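Local coordinates for cupin 2, conserved barrel domain protein (Shewanella frigidimarina NCIMB 400, PDB 3D82) that is of unknown function but binds a nickel ion in a small cupin barrel, at residues Phe54-Gly59 with Cys94-Ile99; Asp11-Phe16 with Leu35-Gly40; Ala64-Asn69 with Gly83-Pro88; Thr50-Ile55 with Tyr78-Gly83. All blocks are in the same frame, centred on the assembly; numbering follows the deposited sequence. Where two conformers were deposited one is given.

From the N terminus, contact 2 closes first: it brings the end of helix 9-14 onto strand 31-39 of the larger sheet. Contacts 1 and 4 then both start from strand 52-56. Contact 4 pairs it with strand 76-80 and contact 1 pairs it with strand 93-101, so this strand sits between the two in the five-stranded sheet. Contact 3 lies within the span of contact 1 and crosses contact 4, since their segments alternate along the chain. It joins strands 60-65 and 86-90 of the smaller sheet. Contacts 3 and 4 each supply a nickel ligand, and contact 2 lies on the far side of the chain's centre from both.

Contact 1 of 4, residues Phe54-Gly59 with Cys94-Ile99; sequences FIVMEG and CKIMII
In Phe54, CG lies anti to the carbonyl carbon (chi1 -76°). In Ile96, CG1 takes the crowded position between the backbone N and the carbonyl carbon (chi1 67°). With these torsions the two side chains lie side by side and point the same way. The Ile96 chain goes on extended (chi2 172°), which carries CD1 to the edge of the Phe54 ring, 3.9 Å from Phe54 CD2. Ile98 CG1 sits over one face of the same ring, towards the rim. These residues and Val56 share one face of the sheet, and Leu61 and Ile63 of the smaller sheet cover the Phe54 ring. On the other face, Ile55 and Met97 lie side by side, with Ile55 CD1 3.7 Å from Met97 CE. Met97 is a selenomethionine, as is Met57, whose SE rests on Met97 CB at 4.1 Å. Ile55 and Met97 also pack against the second subunit, so this face forms part of the dimer contact.

Across the antiparallel strands, Ile55 and Met97 exchange two backbone hydrogen bonds, each 2.8 Å from N to O. A classic beta bulge follows. Met57 N and Glu58 N both donate to Lys95 O, and Glu58 O accepts from Lys95 N. At the bulge, the extended Lys95 chain runs alongside Glu58. Its NZ reaches Glu58 OE1 at 3.1 Å from above the carboxylate plane. Glu58 OE1 also bonds a glycerol, probably from the crystallisation liquor.

The chemistry changes along the pair: apolar side chains fill the barrel interior and the dimer face, while a salt bridge closes the solvent-facing end.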
# COMPACT_ATOMS: atom_id res chain seq x y z
N PHE D 54 5.05 -5.65 3.74
CA PHE D 54 3.96 -6.60 3.61
C PHE D 54 2.68 -5.90 4.06
O PHE D 54 2.65 -5.29 5.13
CB PHE D 54 4.14 -7.81 4.53
CG PHE D 54 5.15 -8.78 4.04
CD1 PHE D 54 6.50 -8.54 4.25
CD2 PHE D 54 4.76 -9.97 3.42
CE1 PHE D 54 7.45 -9.44 3.81
CE2 PHE D 54 5.71 -10.88 2.97
CZ PHE D 54 7.05 -10.62 3.17
N ILE D 55 1.65 -5.99 3.24
CA ILE D 55 0.32 -5.49 3.57
C ILE D 55 -0.60 -6.69 3.38
O ILE D 55 -0.59 -7.30 2.30
CB ILE D 55 -0.12 -4.33 2.67
CG1 ILE D 55 0.89 -3.17 2.73
CG2 ILE D 55 -1.53 -3.83 3.07
CD1 ILE D 55 0.55 -1.98 1.81
N VAL D 56 -1.33 -7.06 4.42
CA VAL D 56 -2.31 -8.15 4.33
C VAL D 56 -3.64 -7.54 3.88
O VAL D 56 -4.13 -6.58 4.48
CB VAL D 56 -2.43 -8.92 5.63
CG1 VAL D 56 -3.51 -10.04 5.51
CG2 VAL D 56 -1.06 -9.49 6.00
N MSE D 57 -4.21 -8.12 2.83
CA MSE D 57 -5.46 -7.68 2.18
C MSE D 57 -6.63 -8.54 2.63
O MSE D 57 -7.74 -8.05 2.80
CB MSE D 57 -5.33 -7.78 0.66
CG MSE D 57 -3.98 -7.27 0.09
SE MSE D 57 -3.72 -5.44 0.40
CE MSE D 57 -4.81 -4.91 -1.01
N GLU D 58 -6.38 -9.85 2.78
CA GLU D 58 -7.37 -10.81 3.24
C GLU D 58 -6.65 -11.99 3.91
O GLU D 58 -5.60 -12.45 3.43
CB GLU D 58 -8.21 -11.30 2.07
CG GLU D 58 -9.42 -12.18 2.48
CD GLU D 58 -10.30 -12.59 1.30
OE1 GLU D 58 -10.24 -11.98 0.22
OE2 GLU D 58 -11.09 -13.53 1.48
N GLY D 59 -7.22 -12.45 5.03
CA GLY D 59 -6.68 -13.55 5.80
C GLY D 59 -5.71 -13.13 6.89
O GLY D 59 -5.67 -11.95 7.28
N CYS D 94 -3.83 -16.74 2.21
CA CYS D 94 -3.73 -15.35 2.61
C CYS D 94 -3.38 -14.50 1.38
O CYS D 94 -2.52 -14.88 0.60
CB CYS D 94 -2.67 -15.23 3.68
SG CYS D 94 -2.51 -13.59 4.34
N LYS D 95 -4.06 -13.36 1.23
CA LYS D 95 -3.86 -12.45 0.10
C LYS D 95 -3.05 -11.28 0.61
O LYS D 95 -3.49 -10.57 1.53
CB LYS D 95 -5.21 -11.98 -0.47
CG LYS D 95 -5.99 -13.10 -1.14
CD LYS D 95 -7.37 -12.64 -1.64
CE LYS D 95 -8.24 -13.84 -2.01
NZ LYS D 95 -9.60 -13.43 -2.40
N ILE D 96 -1.86 -11.10 0.02
CA ILE D 96 -0.93 -10.05 0.42
C ILE D 96 -0.46 -9.19 -0.73
O ILE D 96 -0.59 -9.55 -1.91
CB ILE D 96 0.31 -10.63 1.16
CG1 ILE D 96 1.21 -11.48 0.23
CG2 ILE D 96 -0.15 -11.45 2.35
CD1 ILE D 96 2.55 -11.92 0.85
N MSE D 97 0.07 -8.03 -0.34
CA MSE D 97 0.71 -7.11 -1.23
C MSE D 97 2.11 -6.83 -0.67
O MSE D 97 2.26 -6.58 0.52
CB MSE D 97 -0.07 -5.80 -1.42
CG MSE D 97 0.61 -4.90 -2.45
SE MSE D 97 -0.52 -3.57 -3.23
CE MSE D 97 -0.62 -2.45 -1.71
N ILE D 98 3.11 -6.93 -1.54
CA ILE D 98 4.51 -6.64 -1.22
C ILE D 98 4.94 -5.44 -2.04
O ILE D 98 4.59 -5.34 -3.22
CB ILE D 98 5.44 -7.82 -1.53
CG1 ILE D 98 5.13 -9.02 -0.64
CG2 ILE D 98 6.91 -7.45 -1.32
CD1 ILE D 98 5.81 -10.32 -1.19
N ILE D 99 5.68 -4.53 -1.40
CA ILE D 99 6.21 -3.35 -2.05
C ILE D 99 7.70 -3.32 -1.77
O ILE D 99 8.14 -3.43 -0.61
CB ILE D 99 5.55 -2.04 -1.55
CG1 ILE D 99 4.01 -2.13 -1.56
CG2 ILE D 99 6.02 -0.84 -2.43
CD1 ILE D 99 3.31 -0.94 -0.89

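Contact 2 of 4, residues Asp11-Phe16 with Leu35-Gly40; sequences DKFSLF and LVKVEG
Lys37 NZ donates to two backbone carbonyls, one in the last turn of helix 9-14 and one just beyond it. It is 2.7 Å from Phe16 O and lies in that carbonyl plane. It is 2.9 Å from Phe13 O, approaching from above the plane. The Lys37 chain is extended beyond CG and passes Phe16 CE2, which lies 3.8 Å from Lys37 CG. Beside it, Leu35 CD1 sits over the centre of the Phe13 ring, a CH-pi contact of 3.8 Å to the centroid. Leu35 CD2 touches Phe13 CZ, and Leu35 CD1 also meets Lys12 CB at 3.5 Å. Val36 O lies at the edge of the Phe13 ring, 3.6 Å from Phe13 CE1.

Further out, Met57 and Lys95 also touch Phe13, and Ile25 backs Leu35. Asn17 adds a weak bond to Lys37 NZ.

A methionine in place of Lys37 would probably leave the carbonyls of Phe13 and Phe16 without this shared donor and let the helix end shift.

The buried ammonium thus meets the carbonyl end of a short helix, where the helix dipole would probably favour its positive charge. Aromatic and aliphatic groups pack the helix against the sheet around it.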
# COMPACT_ATOMS: atom_id res chain seq x y z
N ASP D 11 -9.98 -7.37 -8.27
CA ASP D 11 -9.97 -7.74 -9.68
C ASP D 11 -8.62 -8.42 -10.04
O ASP D 11 -8.61 -9.45 -10.72
CB ASP D 11 -10.30 -6.53 -10.56
CG ASP D 11 -11.72 -5.95 -10.29
OD1 ASP D 11 -12.55 -6.56 -9.56
OD2 ASP D 11 -12.00 -4.85 -10.82
N LYS D 12 -7.52 -7.87 -9.54
CA LYS D 12 -6.18 -8.44 -9.78
C LYS D 12 -5.98 -9.78 -9.09
O LYS D 12 -5.45 -10.70 -9.70
CB LYS D 12 -5.07 -7.44 -9.42
CG LYS D 12 -5.13 -6.12 -10.21
CD LYS D 12 -4.98 -6.34 -11.68
CE LYS D 12 -4.84 -5.06 -12.42
NZ LYS D 12 -4.87 -5.32 -13.90
N PHE D 13 -6.44 -9.90 -7.83
CA PHE D 13 -6.38 -11.19 -7.12
C PHE D 13 -7.19 -12.30 -7.81
O PHE D 13 -6.79 -13.46 -7.77
CB PHE D 13 -6.84 -11.09 -5.65
CG PHE D 13 -5.81 -10.54 -4.72
CD1 PHE D 13 -4.63 -11.26 -4.48
CD2 PHE D 13 -6.04 -9.37 -4.02
CE1 PHE D 13 -3.65 -10.76 -3.59
CE2 PHE D 13 -5.09 -8.86 -3.12
CZ PHE D 13 -3.89 -9.55 -2.91
N SER D 14 -8.30 -11.94 -8.46
CA SER D 14 -9.11 -12.95 -9.17
C SER D 14 -8.45 -13.49 -10.47
O SER D 14 -8.86 -14.55 -10.95
CB SER D 14 -10.52 -12.43 -9.47
OG SER D 14 -10.48 -11.39 -10.41
N LEU D 15 -7.45 -12.80 -11.01
CA LEU D 15 -6.74 -13.25 -12.24
C LEU D 15 -5.83 -14.47 -12.05
O LEU D 15 -5.38 -15.05 -13.05
CB LEU D 15 -5.91 -12.10 -12.84
CG LEU D 15 -6.67 -10.90 -13.41
CD1 LEU D 15 -5.72 -9.77 -13.78
CD2 LEU D 15 -7.52 -11.33 -14.63
N PHE D 16 -5.51 -14.84 -10.81
CA PHE D 16 -4.62 -15.98 -10.58
C PHE D 16 -4.91 -16.72 -9.28
O PHE D 16 -5.39 -16.12 -8.30
CB PHE D 16 -3.16 -15.49 -10.59
CG PHE D 16 -2.81 -14.61 -9.42
CD1 PHE D 16 -3.05 -13.23 -9.46
CD2 PHE D 16 -2.22 -15.16 -8.26
CE1 PHE D 16 -2.73 -12.43 -8.37
CE2 PHE D 16 -1.90 -14.36 -7.17
CZ PHE D 16 -2.13 -13.00 -7.22
N LEU D 35 1.16 -8.44 -5.90
CA LEU D 35 0.14 -9.22 -5.20
C LEU D 35 0.58 -10.66 -5.16
O LEU D 35 1.12 -11.17 -6.14
CB LEU D 35 -1.22 -9.10 -5.88
CG LEU D 35 -1.87 -7.72 -5.89
CD1 LEU D 35 -3.28 -7.88 -6.43
CD2 LEU D 35 -1.88 -7.03 -4.53
N VAL D 36 0.33 -11.31 -4.02
CA VAL D 36 0.69 -12.72 -3.84
C VAL D 36 -0.42 -13.44 -3.05
O VAL D 36 -1.06 -12.84 -2.18
CB VAL D 36 2.05 -12.87 -3.05
CG1 VAL D 36 2.76 -14.16 -3.44
CG2 VAL D 36 3.01 -11.67 -3.26
N LYS D 37 -0.65 -14.71 -3.40
CA LYS D 37 -1.52 -15.60 -2.64
C LYS D 37 -0.55 -16.58 -1.97
O LYS D 37 0.31 -17.15 -2.64
CB LYS D 37 -2.53 -16.31 -3.54
CG LYS D 37 -3.64 -15.38 -3.99
CD LYS D 37 -4.62 -16.04 -4.93
CE LYS D 37 -5.73 -15.06 -5.30
NZ LYS D 37 -6.84 -15.74 -6.06
N VAL D 38 -0.64 -16.73 -0.64
CA VAL D 38 0.28 -17.59 0.12
C VAL D 38 -0.46 -18.56 1.05
O VAL D 38 -1.53 -18.24 1.55
CB VAL D 38 1.32 -16.75 0.90
CG1 VAL D 38 2.14 -15.89 -0.06
CG2 VAL D 38 0.66 -15.86 1.97
N GLU D 39 0.10 -19.75 1.22
CA GLU D 39 -0.44 -20.76 2.15
C GLU D 39 0.69 -21.70 2.54
O GLU D 39 1.49 -22.08 1.69
CB GLU D 39 -1.62 -21.53 1.53
CG GLU D 39 -2.34 -22.41 2.56
CD GLU D 39 -3.63 -23.04 2.05
OE1 GLU D 39 -4.19 -22.58 1.03
OE2 GLU D 39 -4.08 -24.01 2.70
N GLY D 40 0.76 -22.08 3.81
CA GLY D 40 1.87 -22.90 4.31
C GLY D 40 3.03 -21.99 4.63
O GLY D 40 2.86 -20.78 4.81

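Contact 3 of 4, residues Ala64-Asn69 with Gly83-Pro88; sequences AFRDQN and GVEHKP. With NI (nickel (II) ion), chain L.
Arg66 and Glu85 form a side-on salt bridge, which can be followed along Glu85. Its chain leaves CB with CD anti to CA (chi2 -167°) and brings the carboxylate CD to 3.6 Å from both Arg66 NE and Arg66 NH2. At the tip, Glu85 OE1 accepts from Arg66 NE at 3.1 Å, and Glu85 OE2 accepts from Arg66 NH2 at 3.0 Å. Both oxygens lie near the guanidinium plane. Seen from the acid, however, both nitrogens come from above the carboxylate plane, and the two flat groups are 58° apart. Trp44 also meets Arg66 through a cation-pi contact. An alanine at Glu85 would probably leave the Arg66 guanidinium without this charged mate and freer to turn. A water links the two backbones, accepting from Arg66 N and donating to Glu85 O.

Next to this, Phe65 CD2 touches Val84 CG1, and Phe65 CE2 touches His86 CB at 3.7 Å. Ala64 and Lys87 form an antiparallel hydrogen-bonded pair between strands 60-65 and 86-90, with a bond of 2.9 Å from Ala64 N to Lys87 O and another back from Lys87 N to Ala64 O.

His86 turns its ring away from this pair. Its ND1 donates to Val84 O at 2.8 Å, close to the ring plane. His86 NE2 binds the nickel at 2.4 Å, with His45, His47 and Glu52 as further ligands. The bond to Val84 O and the nickel together hold the ring's rotation: ND1 donates to the backbone while NE2 faces the metal.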
# COMPACT_ATOMS: atom_id res chain seq x y z
N ALA D 64 7.75 -15.21 10.75
CA ALA D 64 8.68 -15.72 11.76
C ALA D 64 10.00 -14.95 11.65
O ALA D 64 10.45 -14.65 10.53
CB ALA D 64 8.92 -17.20 11.59
N PHE D 65 10.56 -14.59 12.80
CA PHE D 65 11.90 -14.02 12.89
C PHE D 65 12.69 -15.00 13.72
O PHE D 65 12.12 -15.88 14.34
CB PHE D 65 11.87 -12.61 13.47
CG PHE D 65 11.12 -11.64 12.60
CD1 PHE D 65 9.76 -11.43 12.80
CD2 PHE D 65 11.76 -11.01 11.54
CE1 PHE D 65 9.04 -10.56 11.96
CE2 PHE D 65 11.04 -10.14 10.68
CZ PHE D 65 9.68 -9.92 10.90
N ARG D 66 14.01 -14.86 13.73
CA ARG D 66 14.87 -15.78 14.48
C ARG D 66 14.71 -15.77 16.01
O ARG D 66 15.06 -16.75 16.66
CB ARG D 66 16.33 -15.56 14.12
CG ARG D 66 16.66 -15.91 12.69
CD ARG D 66 16.41 -17.39 12.40
NE ARG D 66 16.97 -17.78 11.13
CZ ARG D 66 16.91 -19.01 10.62
NH1 ARG D 66 16.28 -20.01 11.25
NH2 ARG D 66 17.49 -19.23 9.46
N ASP D 67 14.19 -14.67 16.54
CA ASP D 67 13.98 -14.48 17.98
C ASP D 67 12.51 -14.40 18.41
O ASP D 67 12.22 -14.57 19.59
CB ASP D 67 14.74 -13.22 18.45
CG ASP D 67 14.31 -11.93 17.72
OD1 ASP D 67 13.89 -11.98 16.54
OD2 ASP D 67 14.46 -10.84 18.33
N GLN D 68 11.59 -14.18 17.47
CA GLN D 68 10.16 -13.99 17.77
C GLN D 68 9.30 -14.09 16.51
O GLN D 68 9.82 -14.23 15.40
CB GLN D 68 9.97 -12.60 18.41
CG GLN D 68 10.46 -11.43 17.53
CD GLN D 68 10.45 -10.11 18.28
OE1 GLN D 68 9.39 -9.55 18.55
NE2 GLN D 68 11.65 -9.60 18.58
N ASN D 69 7.98 -14.03 16.70
CA ASN D 69 7.00 -14.05 15.61
C ASN D 69 6.03 -12.89 15.72
O ASN D 69 5.76 -12.41 16.83
CB ASN D 69 6.19 -15.35 15.63
CG ASN D 69 6.93 -16.53 15.00
OD1 ASN D 69 8.15 -16.66 15.12
ND2 ASN D 69 6.19 -17.40 14.31
N GLY D 83 18.31 -6.75 5.66
CA GLY D 83 19.20 -7.66 6.32
C GLY D 83 18.60 -8.51 7.42
O GLY D 83 19.32 -9.31 7.98
N VAL D 84 17.30 -8.38 7.72
CA VAL D 84 16.66 -9.12 8.79
C VAL D 84 16.06 -10.39 8.17
O VAL D 84 15.26 -10.31 7.23
CB VAL D 84 15.61 -8.23 9.53
CG1 VAL D 84 14.80 -9.03 10.55
CG2 VAL D 84 16.32 -7.03 10.18
N GLU D 85 16.54 -11.55 8.64
CA GLU D 85 15.99 -12.85 8.23
C GLU D 85 14.56 -13.03 8.69
O GLU D 85 14.23 -12.75 9.84
CB GLU D 85 16.76 -14.04 8.81
CG GLU D 85 17.90 -14.51 8.00
CD GLU D 85 18.39 -15.85 8.50
OE1 GLU D 85 18.91 -15.92 9.62
OE2 GLU D 85 18.23 -16.84 7.75
N HIS D 86 13.75 -13.58 7.80
CA HIS D 86 12.34 -13.79 8.08
C HIS D 86 11.76 -14.93 7.24
O HIS D 86 12.31 -15.29 6.19
CB HIS D 86 11.58 -12.49 7.82
CG HIS D 86 11.76 -11.96 6.44
ND1 HIS D 86 12.92 -11.34 6.03
CD2 HIS D 86 10.93 -11.95 5.38
CE1 HIS D 86 12.81 -10.99 4.76
NE2 HIS D 86 11.60 -11.34 4.35
N LYS D 87 10.65 -15.48 7.71
CA LYS D 87 9.95 -16.59 7.04
C LYS D 87 8.43 -16.37 7.14
O LYS D 87 7.83 -16.62 8.20
CB LYS D 87 10.36 -17.92 7.65
CG LYS D 87 9.78 -19.13 6.95
CD LYS D 87 10.27 -20.44 7.55
CE LYS D 87 9.66 -20.72 8.92
NZ LYS D 87 10.02 -22.11 9.39
N PRO D 88 7.81 -15.82 6.07
CA PRO D 88 6.36 -15.69 6.08
C PRO D 88 5.67 -17.06 6.06
O PRO D 88 6.20 -18.00 5.49
CB PRO D 88 6.05 -14.91 4.81
CG PRO D 88 7.32 -14.26 4.43
CD PRO D 88 8.38 -15.21 4.86
NI NI L . 11.16 -11.46 1.99
O HOH W 1 15.32 -12.77 12.24

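Contact 4 of 4, residues Thr50-Ile55 with Tyr78-Gly83; sequences TDEVFI and YVIPKG. With NI (nickel (II) ion), chain L.
Glu52 and Ile80 form an antiparallel hydrogen-bonded pair, and Phe54 and Tyr78 form another. In the first, Ile80 N donates to Glu52 O at 2.7 Å and Glu52 N donates to Ile80 O. In the second, Phe54 N bonds Tyr78 O at 3.0 Å, and Tyr78 N returns the bond to Phe54 O. Beyond the strand ends, a side chain takes over: Asp51 OD1 accepts from Lys82 N at 3.0 Å through its anti lone pair. The other oxygen, Asp51 OD2, bonds Asn29 of the second subunit. A water lies within hydrogen-bonding distance of both Thr50 O and Ile80 O.

Apolar contacts flank the backbone bonds. Ile80 CG1 meets Phe54 CE1 at 3.7 Å on the face that Glu52 shares. On the other face, Val53 CG2 meets Val79 CG2 at 4.0 Å. Asp51 CB, from the loop, rests on Val79 CG1.

Metal binding is the third kind. Glu52 CG lies anti to the backbone N (chi1 -177°) and the chain stays extended to CD, which carries CD toward the metal. Glu52 OE1 binds the nickel at 2.4 Å, together with His45, His47 and His86, the three-histidine, one-glutamate site familiar in cupins.

Strand 76-80 is one of the two outermost strands of the larger sheet within this chain, and strand 52-56 lies between it and strand 93-101. Ile63 and Phe65 of strand 60-65 cover Ile80 from the barrel interior, while the Val53 and Val79 face packs on Met28 and Glu27 of the second subunit.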
# COMPACT_ATOMS: atom_id res chain seq x y z
N THR D 50 17.56 -3.83 0.92
CA THR D 50 16.29 -3.09 0.95
C THR D 50 15.33 -3.53 2.05
O THR D 50 15.25 -4.73 2.38
CB THR D 50 15.53 -3.18 -0.44
OG1 THR D 50 14.35 -2.36 -0.39
CG2 THR D 50 15.13 -4.62 -0.79
N ASP D 51 14.59 -2.56 2.58
CA ASP D 51 13.45 -2.86 3.44
C ASP D 51 12.39 -3.50 2.50
O ASP D 51 12.43 -3.31 1.29
CB ASP D 51 12.83 -1.62 4.05
CG ASP D 51 13.77 -0.86 4.96
OD1 ASP D 51 14.74 -1.43 5.49
OD2 ASP D 51 13.52 0.35 5.11
N GLU D 52 11.46 -4.23 3.08
CA GLU D 52 10.39 -4.90 2.34
C GLU D 52 9.09 -4.72 3.12
O GLU D 52 9.04 -5.01 4.32
CB GLU D 52 10.71 -6.39 2.18
CG GLU D 52 9.70 -7.17 1.35
CD GLU D 52 10.07 -8.63 1.24
OE1 GLU D 52 10.14 -9.29 2.29
OE2 GLU D 52 10.29 -9.15 0.12
N VAL D 53 8.04 -4.27 2.43
CA VAL D 53 6.74 -4.05 3.03
C VAL D 53 5.77 -5.18 2.71
O VAL D 53 5.71 -5.63 1.58
CB VAL D 53 6.15 -2.68 2.60
CG1 VAL D 53 4.66 -2.52 3.04
CG2 VAL D 53 7.01 -1.54 3.18
N PHE D 54 5.05 -5.65 3.74
CA PHE D 54 3.96 -6.60 3.61
C PHE D 54 2.68 -5.90 4.06
O PHE D 54 2.65 -5.29 5.13
CB PHE D 54 4.14 -7.81 4.53
CG PHE D 54 5.15 -8.78 4.04
CD1 PHE D 54 6.50 -8.54 4.25
CD2 PHE D 54 4.76 -9.97 3.42
CE1 PHE D 54 7.45 -9.44 3.81
CE2 PHE D 54 5.71 -10.88 2.97
CZ PHE D 54 7.05 -10.62 3.17
N ILE D 55 1.65 -5.99 3.24
CA ILE D 55 0.32 -5.49 3.57
C ILE D 55 -0.60 -6.69 3.38
O ILE D 55 -0.59 -7.30 2.30
CB ILE D 55 -0.12 -4.33 2.67
CG1 ILE D 55 0.89 -3.17 2.73
CG2 ILE D 55 -1.53 -3.83 3.07
CD1 ILE D 55 0.55 -1.98 1.81
N TYR D 78 3.55 -4.29 7.85
CA TYR D 78 4.82 -4.38 8.56
C TYR D 78 5.96 -4.13 7.58
O TYR D 78 5.90 -4.61 6.46
CB TYR D 78 4.97 -5.77 9.21
CG TYR D 78 6.10 -5.85 10.20
CD1 TYR D 78 5.90 -5.47 11.53
CD2 TYR D 78 7.37 -6.25 9.81
CE1 TYR D 78 6.96 -5.53 12.47
CE2 TYR D 78 8.45 -6.31 10.73
CZ TYR D 78 8.24 -5.95 12.06
OH TYR D 78 9.30 -6.02 12.95
N VAL D 79 7.00 -3.42 8.03
CA VAL D 79 8.20 -3.17 7.23
C VAL D 79 9.31 -4.09 7.73
O VAL D 79 9.69 -4.00 8.89
CB VAL D 79 8.69 -1.70 7.38
CG1 VAL D 79 9.90 -1.46 6.50
CG2 VAL D 79 7.56 -0.71 7.03
N ILE D 80 9.81 -4.99 6.88
CA ILE D 80 10.92 -5.88 7.26
C ILE D 80 12.20 -5.06 7.04
O ILE D 80 12.49 -4.73 5.90
CB ILE D 80 11.01 -7.16 6.39
CG1 ILE D 80 9.70 -7.97 6.35
CG2 ILE D 80 12.19 -8.04 6.90
CD1 ILE D 80 9.33 -8.63 7.61
N PRO D 81 12.94 -4.68 8.11
CA PRO D 81 14.16 -3.90 7.82
C PRO D 81 15.20 -4.72 7.03
O PRO D 81 15.23 -5.96 7.14
CB PRO D 81 14.68 -3.52 9.20
CG PRO D 81 13.53 -3.73 10.13
CD PRO D 81 12.80 -4.90 9.56
N LYS D 82 15.99 -4.04 6.19
CA LYS D 82 16.99 -4.73 5.36
C LYS D 82 17.94 -5.59 6.20
O LYS D 82 18.27 -5.22 7.33
CB LYS D 82 17.81 -3.77 4.49
CG LYS D 82 18.65 -2.76 5.21
CD LYS D 82 19.43 -1.93 4.19
CE LYS D 82 20.39 -0.97 4.88
NZ LYS D 82 21.32 -0.34 3.91
N GLY D 83 18.31 -6.75 5.66
CA GLY D 83 19.20 -7.66 6.32
C GLY D 83 18.60 -8.51 7.42
O GLY D 83 19.32 -9.31 7.98
NI NI L . 11.16 -11.46 1.99
O HOH W 2 14.01 -6.54 4.07